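Local coordinates for leucine--trna ligase (Agrobacterium radiobacter, PDB 5AH5), which probably catalyses the ATP-dependent attachment of leucine to its cognate tRNA, releasing AMP and diphosphate, at residues F22-S27 with S511-K516; Y34-F39 with L498-P503. All blocks are in the same frame, centred on the assembly; numbering follows the deposited sequence.

Contact 1 of 2, residues F22-S27 with S511-K516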
ATOM      1  N   PHE B  22       8.342  14.534  17.925  1.00 27.78           N
ATOM      2  CA  PHE B  22       8.267  13.758  16.659  1.00 25.80           C
ATOM      3  C   PHE B  22       9.553  13.669  15.794  1.00 28.94           C
ATOM      4  O   PHE B  22       9.573  12.992  14.801  1.00 28.75           O
ATOM      5  CB  PHE B  22       7.111  14.347  15.845  1.00 32.17           C
ATOM      6  CG  PHE B  22       5.815  14.261  16.602  1.00 30.38           C
ATOM      7  CD1 PHE B  22       5.307  13.030  16.896  1.00 28.77           C
ATOM      8  CD2 PHE B  22       5.226  15.377  17.127  1.00 32.27           C
ATOM      9  CE1 PHE B  22       4.143  12.913  17.684  1.00 34.65           C
ATOM     10  CE2 PHE B  22       4.048  15.289  17.884  1.00 33.19           C
ATOM     11  CZ  PHE B  22       3.528  14.052  18.189  1.00 32.15           C
ATOM     12  N   ASP B  23      10.654  14.216  16.272  1.00 28.94           N
ATOM     13  CA  ASP B  23      11.920  14.123  15.587  1.00 29.30           C
ATOM     14  C   ASP B  23      12.561  12.786  15.753  1.00 30.35           C
ATOM     15  O   ASP B  23      12.796  12.392  16.858  1.00 33.59           O
ATOM     16  CB  ASP B  23      12.806  15.245  16.097  1.00 35.80           C
ATOM     17  CG  ASP B  23      14.152  15.311  15.400  1.00 38.83           C
ATOM     18  OD1 ASP B  23      14.241  15.140  14.169  1.00 38.72           O
ATOM     19  OD2 ASP B  23      15.116  15.578  16.131  1.00 48.25           O
ATOM     20  N   TRP B  24      12.814  12.054  14.651  1.00 27.76           N
ATOM     21  CA  TRP B  24      13.346  10.733  14.775  1.00 25.98           C
ATOM     22  C   TRP B  24      14.835  10.803  15.146  1.00 33.34           C
ATOM     23  O   TRP B  24      15.630  11.468  14.456  1.00 28.37           O
ATOM     24  CB  TRP B  24      13.212   9.930  13.483  1.00 26.36           C
ATOM     25  CG  TRP B  24      13.840   8.620  13.522  1.00 24.76           C
ATOM     26  CD1 TRP B  24      13.581   7.628  14.424  1.00 26.66           C
ATOM     27  CD2 TRP B  24      14.797   8.078  12.583  1.00 28.74           C
ATOM     28  NE1 TRP B  24      14.308   6.497  14.106  1.00 26.87           N
ATOM     29  CE2 TRP B  24      15.075   6.748  13.001  1.00 28.03           C
ATOM     30  CE3 TRP B  24      15.498   8.613  11.459  1.00 26.20           C
ATOM     31  CZ2 TRP B  24      15.994   5.922  12.332  1.00 30.23           C
ATOM     32  CZ3 TRP B  24      16.375   7.798  10.774  1.00 26.51           C
ATOM     33  CH2 TRP B  24      16.624   6.452  11.203  1.00 32.60           C
ATOM     34  N   ASP B  25      15.222  10.123  16.231  1.00 31.11           N
ATOM     35  CA  ASP B  25      16.654  10.058  16.552  1.00 35.77           C
ATOM     36  C   ASP B  25      17.150   8.653  16.458  1.00 32.58           C
ATOM     37  O   ASP B  25      16.838   7.820  17.322  1.00 35.42           O
ATOM     38  CB  ASP B  25      16.983  10.695  17.894  1.00 41.20           C
ATOM     39  CG  ASP B  25      18.403  11.242  17.923  1.00 50.96           C
ATOM     40  OD1 ASP B  25      19.378  10.608  17.325  1.00 48.46           O
ATOM     41  OD2 ASP B  25      18.526  12.339  18.511  1.00 60.36           O
ATOM     42  N   PRO B  26      17.908   8.354  15.404  1.00 31.57           N
ATOM     43  CA  PRO B  26      18.469   7.000  15.361  1.00 38.65           C
ATOM     44  C   PRO B  26      19.351   6.579  16.599  1.00 41.60           C
ATOM     45  O   PRO B  26      19.413   5.416  16.933  1.00 39.76           O
ATOM     46  CB  PRO B  26      19.307   6.986  14.088  1.00 39.67           C
ATOM     47  CG  PRO B  26      19.325   8.396  13.548  1.00 43.33           C
ATOM     48  CD  PRO B  26      18.401   9.246  14.345  1.00 38.56           C
ATOM     49  N   SER B  27      20.019   7.513  17.263  1.00 43.98           N
ATOM     50  CA  SER B  27      20.846   7.129  18.424  1.00 42.17           C
ATOM     51  C   SER B  27      20.024   6.897  19.692  1.00 43.82           C
ATOM     52  O   SER B  27      20.601   6.544  20.719  1.00 38.99           O
ATOM     53  CB  SER B  27      21.895   8.197  18.681  1.00 40.04           C
ATOM     54  OG  SER B  27      21.247   9.385  19.109  1.00 37.56           O
ATOM     55  N   SER B 511      23.031   2.368   4.314  1.00 35.61           N
ATOM     56  CA  SER B 511      22.866   0.967   4.664  1.00 42.01           C
ATOM     57  C   SER B 511      22.745   0.729   6.158  1.00 42.43           C
ATOM     58  O   SER B 511      21.902  -0.033   6.601  1.00 43.22           O
ATOM     59  CB  SER B 511      24.056   0.152   4.101  1.00 44.78           C
ATOM     60  OG  SER B 511      24.042   0.225   2.677  1.00 46.29           O
ATOM     61  N   SER B 512      23.573   1.401   6.936  1.00 39.71           N
ATOM     62  CA  SER B 512      23.635   1.084   8.334  1.00 43.89           C
ATOM     63  C   SER B 512      22.362   1.627   9.063  1.00 44.90           C
ATOM     64  O   SER B 512      21.787   0.897   9.884  1.00 46.04           O
ATOM     65  CB  SER B 512      25.019   1.483   8.934  1.00 44.64           C
ATOM     66  OG  SER B 512      25.038   2.789   9.482  1.00 50.80           O
ATOM     67  N   LEU B 513      21.878   2.833   8.721  1.00 38.59           N
ATOM     68  CA  LEU B 513      20.589   3.324   9.251  1.00 39.22           C
ATOM     69  C   LEU B 513      19.391   2.472   8.788  1.00 39.46           C
ATOM     70  O   LEU B 513      18.563   2.071   9.605  1.00 34.63           O
ATOM     71  CB  LEU B 513      20.319   4.792   8.861  1.00 41.38           C
ATOM     72  CG  LEU B 513      21.037   5.932   9.567  1.00 41.77           C
ATOM     73  CD1 LEU B 513      20.364   7.266   9.310  1.00 42.40           C
ATOM     74  CD2 LEU B 513      21.070   5.663  11.066  1.00 47.32           C
ATOM     75  N   CYS B 514      19.312   2.226   7.477  1.00 37.89           N
ATOM     76  CA  CYS B 514      18.228   1.489   6.849  1.00 39.22           C
ATOM     77  C   CYS B 514      18.050   0.103   7.371  1.00 41.80           C
ATOM     78  O   CYS B 514      16.932  -0.383   7.489  1.00 39.66           O
ATOM     79  CB  CYS B 514      18.475   1.318   5.359  1.00 38.68           C
ATOM     80  SG  CYS B 514      17.669   2.579   4.430  1.00 43.01           S
ATOM     81  N   ASN B 515      19.157  -0.588   7.574  1.00 40.27           N
ATOM     82  CA  ASN B 515      19.071  -1.957   8.093  1.00 39.61           C
ATOM     83  C   ASN B 515      18.594  -2.036   9.551  1.00 36.73           C
ATOM     84  O   ASN B 515      18.160  -3.085   9.996  1.00 35.14           O
ATOM     85  CB  ASN B 515      20.399  -2.686   7.903  1.00 38.08           C
ATOM     86  CG  ASN B 515      20.688  -3.019   6.436  1.00 38.23           C
ATOM     87  OD1 ASN B 515      19.781  -3.261   5.608  1.00 39.72           O
ATOM     88  ND2 ASN B 515      21.954  -3.088   6.122  1.00 36.05           N
ATOM     89  N   LYS B 516      18.671  -0.933  10.279  1.00 37.27           N
ATOM     90  CA  LYS B 516      18.110  -0.835  11.615  1.00 39.25           C
ATOM     91  C   LYS B 516      16.657  -0.385  11.588  1.00 38.89           C
ATOM     92  O   LYS B 516      15.836  -1.012  12.231  1.00 36.58           O
ATOM     93  CB  LYS B 516      18.935   0.111  12.443  1.00 41.73           C
ATOM     94  CG  LYS B 516      20.211  -0.572  12.876  1.00 49.35           C
ATOM     95  CD  LYS B 516      21.097   0.361  13.665  1.00 60.26           C
ATOM     96  CE  LYS B 516      22.312  -0.403  14.212  1.00 71.82           C
ATOM     97  NZ  LYS B 516      23.481   0.487  14.495  1.00 74.45           N
TER

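Contact 2 of 2, residues Y34-F39 with L498-P503. With LSS (5'-O-(L-leucylsulfamoyl)adenosine), chain I.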
ATOM      1  N   TYR B  34       9.080   1.849  12.501  1.00 26.16           N
ATOM      2  CA  TYR B  34       8.946   2.637  11.282  1.00 25.99           C
ATOM      3  C   TYR B  34       7.509   2.512  10.754  1.00 22.09           C
ATOM      4  O   TYR B  34       7.149   1.510  10.206  1.00 24.62           O
ATOM      5  CB  TYR B  34       9.928   2.078  10.250  1.00 25.86           C
ATOM      6  CG  TYR B  34      10.152   2.901   8.955  1.00 24.34           C
ATOM      7  CD1 TYR B  34       9.612   4.150   8.780  1.00 26.46           C
ATOM      8  CD2 TYR B  34      10.972   2.405   7.946  1.00 26.66           C
ATOM      9  CE1 TYR B  34       9.838   4.860   7.607  1.00 26.72           C
ATOM     10  CE2 TYR B  34      11.222   3.121   6.771  1.00 25.00           C
ATOM     11  CZ  TYR B  34      10.674   4.353   6.643  1.00 25.65           C
ATOM     12  OH  TYR B  34      10.873   5.045   5.488  1.00 25.61           O
ATOM     13  N   VAL B  35       6.746   3.554  10.902  1.00 22.42           N
ATOM     14  CA  VAL B  35       5.400   3.597  10.371  1.00 26.83           C
ATOM     15  C   VAL B  35       5.373   4.659   9.276  1.00 25.96           C
ATOM     16  O   VAL B  35       5.794   5.740   9.506  1.00 24.65           O
ATOM     17  CB  VAL B  35       4.350   3.975  11.437  1.00 26.42           C
ATOM     18  CG1 VAL B  35       4.783   5.085  12.364  1.00 28.03           C
ATOM     19  CG2 VAL B  35       3.016   4.336  10.798  1.00 29.98           C
ATOM     20  N   LEU B  36       4.856   4.333   8.103  1.00 27.35           N
ATOM     21  CA  LEU B  36       4.631   5.367   7.100  1.00 28.42           C
ATOM     22  C   LEU B  36       3.398   5.110   6.323  1.00 26.24           C
ATOM     23  O   LEU B  36       2.815   4.037   6.434  1.00 25.96           O
ATOM     24  CB  LEU B  36       5.837   5.464   6.174  1.00 27.51           C
ATOM     25  CG  LEU B  36       6.124   4.534   5.012  1.00 28.76           C
ATOM     26  CD1 LEU B  36       7.245   5.102   4.162  1.00 31.78           C
ATOM     27  CD2 LEU B  36       6.500   3.194   5.489  1.00 29.67           C
ATOM     28  N   GLU B  37       3.041   6.104   5.528  1.00 22.76           N
ATOM     29  CA  GLU B  37       1.867   6.103   4.704  1.00 23.56           C
ATOM     30  C   GLU B  37       2.318   6.449   3.284  1.00 25.22           C
ATOM     31  O   GLU B  37       3.420   7.015   3.068  1.00 25.08           O
ATOM     32  CB  GLU B  37       0.940   7.219   5.106  1.00 28.04           C
ATOM     33  CG  GLU B  37       0.448   7.250   6.536  1.00 29.50           C
ATOM     34  CD  GLU B  37       1.180   8.234   7.382  1.00 32.31           C
ATOM     35  OE1 GLU B  37       1.655   9.257   6.830  1.00 33.96           O
ATOM     36  OE2 GLU B  37       1.252   8.006   8.635  1.00 32.81           O
ATOM     37  N   MET B  38       1.463   6.133   2.324  1.00 24.78           N
ATOM     38  CA  MET B  38       1.782   6.421   0.918  1.00 26.09           C
ATOM     39  C   MET B  38       1.827   7.909   0.677  1.00 22.11           C
ATOM     40  O   MET B  38       0.811   8.624   0.806  1.00 23.60           O
ATOM     41  CB  MET B  38       0.843   5.705  -0.040  1.00 26.84           C
ATOM     42  CG  MET B  38       1.076   4.229  -0.097  1.00 25.15           C
ATOM     43  SD  MET B  38      -0.096   3.530  -1.259  1.00 28.50           S
ATOM     44  CE  MET B  38      -0.001   1.813  -0.880  1.00 29.97           C
ATOM     45  N   PHE B  39       3.056   8.401   0.425  1.00 21.99           N
ATOM     46  CA  PHE B  39       3.297   9.861   0.230  1.00 21.49           C
ATOM     47  C   PHE B  39       2.518  10.432  -0.965  1.00 18.34           C
ATOM     48  O   PHE B  39       2.223   9.714  -1.884  1.00 17.90           O
ATOM     49  CB  PHE B  39       4.807  10.208   0.292  1.00 24.14           C
ATOM     50  CG  PHE B  39       5.646   9.897  -0.954  1.00 26.09           C
ATOM     51  CD1 PHE B  39       5.400   8.815  -1.786  1.00 25.47           C
ATOM     52  CD2 PHE B  39       6.808  10.639  -1.198  1.00 24.55           C
ATOM     53  CE1 PHE B  39       6.227   8.553  -2.847  1.00 25.78           C
ATOM     54  CE2 PHE B  39       7.627  10.361  -2.275  1.00 23.41           C
ATOM     55  CZ  PHE B  39       7.372   9.310  -3.080  1.00 22.99           C
ATOM     56  N   LEU B 498      13.360   3.955   1.525  1.00 27.42           N
ATOM     57  CA  LEU B 498      14.779   3.795   1.863  1.00 27.41           C
ATOM     58  C   LEU B 498      15.620   5.073   1.909  1.00 29.03           C
ATOM     59  O   LEU B 498      16.806   5.009   2.320  1.00 28.07           O
ATOM     60  CB  LEU B 498      15.449   2.774   0.921  1.00 26.26           C
ATOM     61  CG  LEU B 498      14.723   1.481   0.736  1.00 26.22           C
ATOM     62  CD1 LEU B 498      15.363   0.661  -0.373  1.00 28.89           C
ATOM     63  CD2 LEU B 498      14.627   0.760   2.076  1.00 28.32           C
ATOM     64  N   ARG B 499      15.043   6.217   1.508  1.00 28.29           N
ATOM     65  CA  ARG B 499      15.760   7.465   1.465  1.00 25.75           C
ATOM     66  C   ARG B 499      15.459   8.332   2.632  1.00 25.47           C
ATOM     67  O   ARG B 499      16.327   9.127   3.087  1.00 22.37           O
ATOM     68  CB  ARG B 499      15.427   8.211   0.144  1.00 28.11           C
ATOM     69  CG  ARG B 499      15.993   9.610   0.014  1.00 27.19           C
ATOM     70  CD  ARG B 499      17.494   9.545  -0.240  1.00 27.88           C
ATOM     71  NE  ARG B 499      18.068  10.864  -0.540  1.00 30.53           N
ATOM     72  CZ  ARG B 499      19.381  11.097  -0.729  1.00 29.68           C
ATOM     73  NH1 ARG B 499      20.257  10.099  -0.659  1.00 27.88           N
ATOM     74  NH2 ARG B 499      19.788  12.327  -0.974  1.00 27.58           N
ATOM     75  N   TYR B 500      14.233   8.232   3.142  1.00 26.20           N
ATOM     76  CA  TYR B 500      13.829   9.040   4.299  1.00 23.50           C
ATOM     77  C   TYR B 500      14.839   8.978   5.469  1.00 21.74           C
ATOM     78  O   TYR B 500      15.001   9.962   6.227  1.00 20.46           O
ATOM     79  CB  TYR B 500      12.498   8.507   4.811  1.00 26.70           C
ATOM     80  CG  TYR B 500      11.211   8.934   4.154  1.00 26.09           C
ATOM     81  CD1 TYR B 500      10.925  10.288   3.949  1.00 29.44           C
ATOM     82  CD2 TYR B 500      10.172   7.994   3.938  1.00 25.07           C
ATOM     83  CE1 TYR B 500       9.712  10.683   3.399  1.00 28.07           C
ATOM     84  CE2 TYR B 500       8.956   8.389   3.415  1.00 25.74           C
ATOM     85  CZ  TYR B 500       8.723   9.738   3.168  1.00 26.09           C
ATOM     86  OH  TYR B 500       7.525  10.200   2.662  1.00 26.66           O
ATOM     87  N   PRO B 501      15.512   7.832   5.672  1.00 22.94           N
ATOM     88  CA  PRO B 501      16.406   7.852   6.856  1.00 27.79           C
ATOM     89  C   PRO B 501      17.589   8.813   6.770  1.00 32.86           C
ATOM     90  O   PRO B 501      18.005   9.281   7.827  1.00 31.49           O
ATOM     91  CB  PRO B 501      16.919   6.426   6.936  1.00 28.41           C
ATOM     92  CG  PRO B 501      15.773   5.635   6.441  1.00 27.64           C
ATOM     93  CD  PRO B 501      15.340   6.449   5.205  1.00 27.68           C
ATOM     94  N   SER B 502      18.100   9.141   5.553  1.00 31.75           N
ATOM     95  CA  SER B 502      19.037  10.277   5.411  1.00 31.99           C
ATOM     96  C   SER B 502      18.840  10.926   4.051  1.00 26.70           C
ATOM     97  O   SER B 502      19.410  10.472   3.061  1.00 22.32           O
ATOM     98  CB  SER B 502      20.530   9.914   5.635  1.00 32.59           C
ATOM     99  OG  SER B 502      20.765   8.814   4.886  1.00 41.08           O
ATOM    100  N   PRO B 503      17.968  11.927   4.014  1.00 24.36           N
ATOM    101  CA  PRO B 503      17.446  12.357   2.766  1.00 27.63           C
ATOM    102  C   PRO B 503      18.325  13.400   2.042  1.00 28.98           C
ATOM    103  O   PRO B 503      18.013  13.757   0.898  1.00 32.27           O
ATOM    104  CB  PRO B 503      16.149  12.954   3.159  1.00 26.47           C
ATOM    105  CG  PRO B 503      16.415  13.595   4.473  1.00 25.90           C
ATOM    106  CD  PRO B 503      17.332  12.616   5.142  1.00 24.10           C
TER
HETATM  107  C1  LSS I1818      -0.273   8.479  -4.459  1.00 26.69           C
HETATM  108  N1  LSS I1818      -9.877   8.125   0.387  1.00 26.41           N
HETATM  109  O1  LSS I1818      -1.118   7.636  -4.662  1.00 28.41           O
HETATM  110  S1  LSS I1818      -1.955  10.170  -3.836  1.00 26.30           S
HETATM  111  C2  LSS I1818      -8.936   7.415   1.006  1.00 29.83           C
HETATM  112  N2  LSS I1818      -0.554   9.711  -4.076  1.00 25.39           N
HETATM  113  O2  LSS I1818      -4.890   5.878  -1.372  1.00 28.72           O
HETATM  114  N3  LSS I1818      -7.624   7.502   0.693  1.00 30.16           N
HETATM  115  O3  LSS I1818      -2.539   5.947   0.068  1.00 27.32           O
HETATM  116  C4  LSS I1818      -7.252   8.357  -0.289  1.00 29.75           C
HETATM  117  N4  LSS I1818       2.060   9.329  -4.732  1.00 23.97           N
HETATM  118  O4  LSS I1818      -3.804   8.990  -0.065  1.00 25.84           O
HETATM  119  C5  LSS I1818      -8.199   9.057  -1.027  1.00 30.17           C
HETATM  120  O5  LSS I1818      -2.546   9.318  -2.622  1.00 29.97           O
HETATM  121  C6  LSS I1818      -9.534   8.914  -0.692  1.00 31.26           C
HETATM  122  N6  LSS I1818     -10.458   9.643  -1.371  1.00 27.78           N
HETATM  123  C7  LSS I1818       3.080   6.507  -3.901  1.00 20.27           C
HETATM  124  N7  LSS I1818      -7.538   9.779  -1.968  1.00 32.34           N
HETATM  125  C8  LSS I1818      -6.211   9.496  -1.861  1.00 30.58           C
HETATM  126  C9  LSS I1818       1.669   7.069  -3.714  1.00 22.91           C
HETATM  127  N9  LSS I1818      -6.050   8.649  -0.810  1.00 30.27           N
HETATM  128  CA  LSS I1818       1.169   8.140  -4.701  1.00 26.07           C
HETATM  129  C10 LSS I1818       3.110   5.655  -5.180  1.00 24.17           C
HETATM  130  C11 LSS I1818       3.474   5.732  -2.593  1.00 20.24           C
HETATM  131  O1A LSS I1818      -2.967  10.018  -4.890  1.00 25.13           O
HETATM  132  C21 LSS I1818      -4.820   8.041  -0.343  1.00 25.88           C
HETATM  133  C22 LSS I1818      -4.234   7.114  -1.350  1.00 26.36           C
HETATM  134  C23 LSS I1818      -2.774   7.005  -0.901  1.00 27.04           C
HETATM  135  C24 LSS I1818      -2.552   8.388  -0.327  1.00 25.13           C
HETATM  136  C25 LSS I1818      -1.931   9.354  -1.338  1.00 27.58           C
HETATM  137  O2A LSS I1818      -2.007  11.524  -3.327  1.00 20.07           O
HETATM  138  O   HOH W   1       5.586   8.705   3.461  1.00 27.65           O

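Contact 1 of 2, residues F22-S27 with S511-K516
Pro-26 and Leu-513 mark the closest approach of the two backbones, their CA atoms 7.4 Å apart. The segment 22-27 is an irregular loop, whereas 511-516 is helical, and no hydrogen bond passes between them. The join is small, 114 Å² summed over both sides, and wholly apolar. Leu-513 sits on the side of the helix that faces the loop, and its two methyl groups divide the work. CD2 reaches the proline ring at its CB, 3.7 Å away, with CG of the same ring slightly farther off; CD1 lies 4.3 Å from CH2 at the far end of the Trp-24 indole. Leucine suits the place because its forked end can touch two neighbouring groups at once. With CG anti to its carbonyl carbon (chi1 -76°), the fork is carried out from the helix to the loop.

In the Rossmann fold of a class I synthetase this contact lies ahead of two adjacent parallel strands: the loop leads into strand 32-37, and helix 511-517 into strand 520-524. Asp-510 OD1 accepts a hydrogen bond from Leu-513 N at the start of the helix, and Ser-511 and Asn-515 bond to the backbone of Tyr-549 and Glu-551.

Within the loop, Pro-26 N lies 4.0 Å above the plane of the Trp-24 ring, over its centre, so the proline covers one indole face while presenting CB to the leucine. The buried Trp-24 side chain also touches strand 70-72 and Asn-121. The chain beyond Trp-24 is shaped by an Asx turn: Asp-25 OD1 accepts from Ser-27 N at 3.2 Å and from Ser-27 OG at 2.9 Å, both from the same face of the carboxylate. The short acidic side chain reaches forward past Pro-26 to the N of Ser-27.

Contact 2 of 2, residues Y34-F39 with L498-P503
Tyr-500 spans a wide gap between strand 34-37 and the loop 498-503, where even the nearest CA atoms, those of Tyr-34 and Pro-501, are 10.1 Å apart. The tight part is one edge of its ring. There Tyr-34 OH comes to 3.4 Å from Tyr-500 CD2, the two side chains crossing at about a right angle, and Leu-36 CD1 meets CE2 at 3.8 Å. Leu-36 is turned so that CG lies between its backbone N and carbonyl carbon (chi1 80°), and its other methyl, CD2, leans over one face of the Tyr-34 ring. The Tyr-34 hydroxyl, though buried, is satisfied by Phe-497 O.

Strand 32-37 is an inner strand of the parallel Rossmann sheet, and the chain past it leads into what is probably the 'HIGH' region, one of the signature motifs of class I synthetases. Phe-39, just before that region, holds the leucyl part of the bound adenylate analogue: its carbonyl O accepts from LSS N4 at 2.9 Å, and methyl C11 lies at the edge of its ring, in plane.

Whereas protein atoms meet the ring edge, the hydroxyl end of Tyr-500 meets a water as well as Phe-39 CB, 3.6 Å from OH. The water lies 2.6 Å from Tyr-500 OH and donates to Glu-37 O at 2.8 Å. A tyrosine suits this place, being long enough to cross the gap and polar at its end. Ser-502, which closes the type I turn that begins at Arg-499, and Pro-503 after it are partly exposed; Tyr-500, inside the turn, points toward the strand.

In the fold
The two contacts lie side by side, their centres 11 Å apart, and meet directly. Loop 498-503 runs on toward helix 511-517, and the two pack together: Cys-514 SG is 3.3 Å from Leu-498 O, and Leu-513 CD1 is 3.4 Å from Pro-501 O. Trp-24 CZ3 also approaches that carbonyl, at 3.7 Å. Both contacts join the N-terminal region to chain more than 450 residues later, bringing the separated portions of the Rossmann domain together. Contact 2 reaches the leucyl-adenylate analogue through Met-38 and Phe-39, whereas contact 1 sits away from the pocket. The nearest atoms of bound nucleic acid are about 15 Å from contact 2 and about 24 Å from contact 1.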